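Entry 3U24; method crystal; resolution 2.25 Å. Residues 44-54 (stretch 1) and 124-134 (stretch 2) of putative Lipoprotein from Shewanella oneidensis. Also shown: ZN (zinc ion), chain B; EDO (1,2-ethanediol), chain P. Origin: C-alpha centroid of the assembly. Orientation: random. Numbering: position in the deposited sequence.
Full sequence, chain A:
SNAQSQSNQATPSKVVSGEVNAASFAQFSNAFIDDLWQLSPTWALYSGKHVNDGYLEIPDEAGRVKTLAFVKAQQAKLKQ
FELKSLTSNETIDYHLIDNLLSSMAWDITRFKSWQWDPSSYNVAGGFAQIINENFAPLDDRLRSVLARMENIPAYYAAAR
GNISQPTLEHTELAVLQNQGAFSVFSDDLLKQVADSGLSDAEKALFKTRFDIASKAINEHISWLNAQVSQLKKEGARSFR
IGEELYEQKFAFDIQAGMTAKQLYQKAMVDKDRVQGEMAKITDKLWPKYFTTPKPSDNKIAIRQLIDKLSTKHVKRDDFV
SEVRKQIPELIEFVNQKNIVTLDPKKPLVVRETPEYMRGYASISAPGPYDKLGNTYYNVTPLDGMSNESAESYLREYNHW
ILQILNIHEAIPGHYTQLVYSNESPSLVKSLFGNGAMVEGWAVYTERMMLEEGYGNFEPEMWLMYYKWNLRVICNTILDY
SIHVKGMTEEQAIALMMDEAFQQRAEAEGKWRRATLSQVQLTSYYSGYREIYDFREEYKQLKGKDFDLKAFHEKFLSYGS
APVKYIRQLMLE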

# COMPACT_ATOMS: atom_id res chain seq x y z
N ALA A 44 10.36 -15.19 0.66
CA ALA A 44 11.74 -14.75 0.58
C ALA A 44 12.01 -14.12 -0.81
O ALA A 44 12.59 -13.03 -0.93
CB ALA A 44 12.68 -15.91 0.83
N LEU A 45 11.60 -14.84 -1.85
CA LEU A 45 11.73 -14.41 -3.22
C LEU A 45 11.12 -13.02 -3.42
O LEU A 45 11.77 -12.15 -3.93
CB LEU A 45 11.03 -15.43 -4.16
CG LEU A 45 10.87 -15.11 -5.65
CD1 LEU A 45 12.22 -14.82 -6.29
CD2 LEU A 45 10.11 -16.28 -6.33
N TYR A 46 9.89 -12.83 -2.98
CA TYR A 46 9.27 -11.53 -3.08
C TYR A 46 10.00 -10.48 -2.29
O TYR A 46 9.97 -9.33 -2.67
CB TYR A 46 7.83 -11.57 -2.62
CG TYR A 46 6.84 -12.01 -3.69
CD1 TYR A 46 6.56 -13.35 -3.89
CD2 TYR A 46 6.16 -11.09 -4.48
CE1 TYR A 46 5.63 -13.77 -4.83
CE2 TYR A 46 5.22 -11.52 -5.45
CZ TYR A 46 4.97 -12.87 -5.60
OH TYR A 46 4.08 -13.35 -6.52
N SER A 47 10.70 -10.87 -1.21
CA SER A 47 11.45 -9.90 -0.40
C SER A 47 12.83 -9.61 -0.99
O SER A 47 13.54 -8.71 -0.55
CB SER A 47 11.59 -10.42 1.02
OG SER A 47 10.28 -10.61 1.55
N GLY A 48 13.21 -10.39 -2.00
CA GLY A 48 14.44 -10.12 -2.72
C GLY A 48 15.53 -11.07 -2.31
O GLY A 48 16.70 -10.85 -2.65
N LYS A 49 15.19 -12.14 -1.59
CA LYS A 49 16.21 -13.14 -1.25
C LYS A 49 15.83 -14.50 -1.83
O LYS A 49 14.79 -15.09 -1.50
CB LYS A 49 16.43 -13.24 0.26
CG LYS A 49 17.77 -13.86 0.62
CD LYS A 49 17.92 -14.19 2.08
CE LYS A 49 19.19 -15.01 2.34
NZ LYS A 49 20.38 -14.40 1.70
N HIS A 50 16.73 -15.00 -2.68
CA HIS A 50 16.50 -16.20 -3.48
C HIS A 50 16.99 -17.41 -2.75
O HIS A 50 18.01 -17.94 -3.09
CB HIS A 50 17.21 -16.06 -4.85
CG HIS A 50 16.65 -14.93 -5.68
ND1 HIS A 50 15.71 -15.12 -6.61
CD2 HIS A 50 16.86 -13.55 -5.61
CE1 HIS A 50 15.33 -13.94 -7.13
NE2 HIS A 50 16.03 -12.98 -6.51
N VAL A 51 16.26 -17.85 -1.75
CA VAL A 51 16.70 -18.98 -0.93
C VAL A 51 16.41 -20.30 -1.63
O VAL A 51 17.22 -21.23 -1.54
CB VAL A 51 16.03 -18.99 0.45
CG1 VAL A 51 16.13 -17.64 1.09
CG2 VAL A 51 14.58 -19.31 0.29
N ASN A 52 15.27 -20.42 -2.32
CA ASN A 52 14.96 -21.66 -3.04
C ASN A 52 13.86 -21.41 -4.06
O ASN A 52 12.71 -21.78 -3.87
CB ASN A 52 14.59 -22.76 -2.01
CG ASN A 52 14.57 -24.16 -2.60
OD1 ASN A 52 14.35 -25.11 -1.87
ND2 ASN A 52 14.72 -24.29 -3.91
N ASP A 53 14.23 -20.78 -5.16
CA ASP A 53 13.28 -20.39 -6.16
C ASP A 53 12.66 -21.61 -6.87
O ASP A 53 11.57 -21.53 -7.42
CB ASP A 53 13.94 -19.51 -7.20
CG ASP A 53 14.38 -18.15 -6.66
OD1 ASP A 53 14.01 -17.77 -5.52
OD2 ASP A 53 15.11 -17.44 -7.42
N GLY A 54 13.34 -22.74 -6.83
CA GLY A 54 12.82 -23.93 -7.46
C GLY A 54 11.72 -24.68 -6.72
O GLY A 54 11.21 -25.68 -7.22
N ALA A 124 1.44 -17.48 -11.03
CA ALA A 124 2.06 -16.59 -12.02
C ALA A 124 3.09 -15.65 -11.37
O ALA A 124 4.24 -15.51 -11.87
CB ALA A 124 0.98 -15.79 -12.79
N GLY A 125 2.70 -15.07 -10.24
CA GLY A 125 3.48 -14.12 -9.48
C GLY A 125 4.90 -14.57 -9.14
O GLY A 125 5.88 -13.85 -9.38
N GLY A 126 5.02 -15.76 -8.60
CA GLY A 126 6.33 -16.28 -8.24
C GLY A 126 7.23 -16.51 -9.47
O GLY A 126 8.44 -16.22 -9.45
N PHE A 127 6.61 -16.99 -10.54
CA PHE A 127 7.32 -17.22 -11.78
C PHE A 127 7.77 -15.90 -12.39
O PHE A 127 8.90 -15.81 -12.84
CB PHE A 127 6.50 -18.06 -12.76
CG PHE A 127 6.53 -19.53 -12.45
CD1 PHE A 127 7.54 -20.32 -12.95
CD2 PHE A 127 5.55 -20.11 -11.66
CE1 PHE A 127 7.57 -21.68 -12.68
CE2 PHE A 127 5.57 -21.47 -11.39
CZ PHE A 127 6.58 -22.25 -11.89
N ALA A 128 6.91 -14.88 -12.39
CA ALA A 128 7.28 -13.56 -12.96
C ALA A 128 8.45 -12.96 -12.20
O ALA A 128 9.35 -12.41 -12.83
CB ALA A 128 6.07 -12.61 -12.99
N GLN A 129 8.48 -13.08 -10.87
CA GLN A 129 9.60 -12.57 -10.10
C GLN A 129 10.91 -13.24 -10.47
O GLN A 129 11.95 -12.61 -10.37
CB GLN A 129 9.48 -12.79 -8.59
CG GLN A 129 8.35 -12.09 -7.90
CD GLN A 129 8.52 -10.58 -7.80
OE1 GLN A 129 9.51 -10.06 -7.25
NE2 GLN A 129 7.51 -9.86 -8.28
N ILE A 130 10.89 -14.52 -10.78
CA ILE A 130 12.13 -15.20 -11.16
C ILE A 130 12.54 -14.74 -12.57
O ILE A 130 13.65 -14.29 -12.78
CB ILE A 130 11.99 -16.72 -11.10
CG1 ILE A 130 11.84 -17.19 -9.64
CG2 ILE A 130 13.19 -17.39 -11.73
CD1 ILE A 130 11.08 -18.51 -9.41
N ILE A 131 11.60 -14.79 -13.51
CA ILE A 131 11.89 -14.62 -14.93
C ILE A 131 12.28 -13.18 -15.27
O ILE A 131 13.21 -12.94 -16.05
CB ILE A 131 10.65 -15.03 -15.78
CG1 ILE A 131 10.38 -16.55 -15.64
CG2 ILE A 131 10.83 -14.66 -17.27
CD1 ILE A 131 8.99 -17.00 -16.09
N ASN A 132 11.59 -12.23 -14.66
CA ASN A 132 11.71 -10.85 -15.04
C ASN A 132 12.95 -10.10 -14.49
O ASN A 132 13.10 -8.94 -14.79
CB ASN A 132 10.40 -10.10 -14.75
CG ASN A 132 9.25 -10.61 -15.61
OD1 ASN A 132 9.45 -11.29 -16.60
ND2 ASN A 132 8.05 -10.26 -15.23
N GLU A 133 13.85 -10.78 -13.79
CA GLU A 133 15.20 -10.26 -13.49
C GLU A 133 16.18 -10.51 -14.63
O GLU A 133 16.98 -11.51 -14.64
CB GLU A 133 15.75 -10.87 -12.25
CG GLU A 133 14.83 -10.61 -11.12
CD GLU A 133 15.44 -10.97 -9.81
OE1 GLU A 133 16.36 -11.83 -9.75
OE2 GLU A 133 14.97 -10.36 -8.82
N ASN A 134 16.16 -9.58 -15.57
CA ASN A 134 16.95 -9.71 -16.77
C ASN A 134 18.45 -9.51 -16.52
O ASN A 134 19.27 -9.76 -17.41
CB ASN A 134 16.38 -8.83 -17.91
CG ASN A 134 16.45 -7.33 -17.61
OD1 ASN A 134 16.99 -6.91 -16.56
ND2 ASN A 134 15.92 -6.51 -18.54
ZN ZN B . 16.02 -10.87 -7.03
C1 EDO P . 3.13 -17.13 -5.76
O1 EDO P . 2.72 -16.98 -7.13
C2 EDO P . 2.93 -18.56 -5.22
O2 EDO P . 3.92 -19.41 -5.79
O HOH W 1 18.15 -11.46 -7.54
O HOH W 2 14.10 -10.82 -6.73
O HOH W 3 18.04 -9.92 -5.99

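Two segments far apart in sequence can be held together without a single direct hydrogen bond between them, provided that close packing and a shared metal ion do the work instead. Residues 44-54 and 124-134 of this putative lipoprotein illustrate the case. The first stretch opens with the last turn of a helix and continues as loop; the second is helical from Ala 124 to Ile 131 and then unwinds. The helix of the first stretch closes with a Schellman motif: Lys 49 N donates to Ala 44 O at 2.8 Å and Gly 48 N to Leu 45 O at 3.0 Å, while Gly 48 adopts a positive phi of 103°. A side chain at these backbone angles would be jammed against the preceding carbonyl oxygen, so glycine suits the turn on local grounds alone. In the second helix the regular ladder includes Gln 129 N to Gly 125 O at 3.1 Å and Asn 132 N to Ala 128 O at 2.9 Å. The backbones approach to 7.1 Å between the CA atoms of Tyr 46 and Gln 129, and to 7.3 Å between those of Asp 53 and Ile 130.

The position of the Tyr 46 hydroxyl depends partly on what is absent. A CB on Gly 125 would lie 2.2 Å from Tyr 46 OH, a clear clash, and the bare backbone lets the phenol in: Tyr 46 OH sits 3.0 Å from Gly 125 C. The hydroxyl is also 3.3 Å from Gly 126 N, but the angle is too poor for a hydrogen bond. That amide instead donates to O1 of a 1,2-ethanediol molecule, with Gly 126 N and EDO O1 3.0 Å apart; the diol probably comes from the crystallisation liquor. Over one face of the Tyr 46 ring lies the aliphatic part of Gln 129, whose CG is 4.1 Å from the ring centroid and only 12° off the normal, a CH-pi contact.

Beside this, Leu 45, buried in the structure, points toward the second helix and makes apolar contact with it. Its CD2 packs 3.8 Å from Ile 130 CG1 and 3.5 Å from Gly 126 O, while Leu 45 CG lies 4.0 Å from Gln 129 CB. Ile 130 extends the patch to the loop, where its CD1 comes within 3.8 Å of Asp 53 CB.

The polar link is made through zinc. His 50 NE2 binds ZN at 2.2 Å and Glu 133 OE2 binds it at 2.1 Å, so one ligand from each loop portion joins the stretches at the metal; three waters complete the ligands seen here. Although His 50 NE2 and Glu 133 OE1 are 3.5 Å apart, they have no hydrogen to share, and their proximity reflects common coordination. Asp 53 steadies the imidazole from within its own stretch: His 50 ND1 donates to Asp 53 OD2 at 2.5 Å, nearly linearly. On the other stretch, water 1, itself a zinc ligand, donates to Glu 133 OE1 at 2.9 Å, tying the second carboxylate oxygen to the same site.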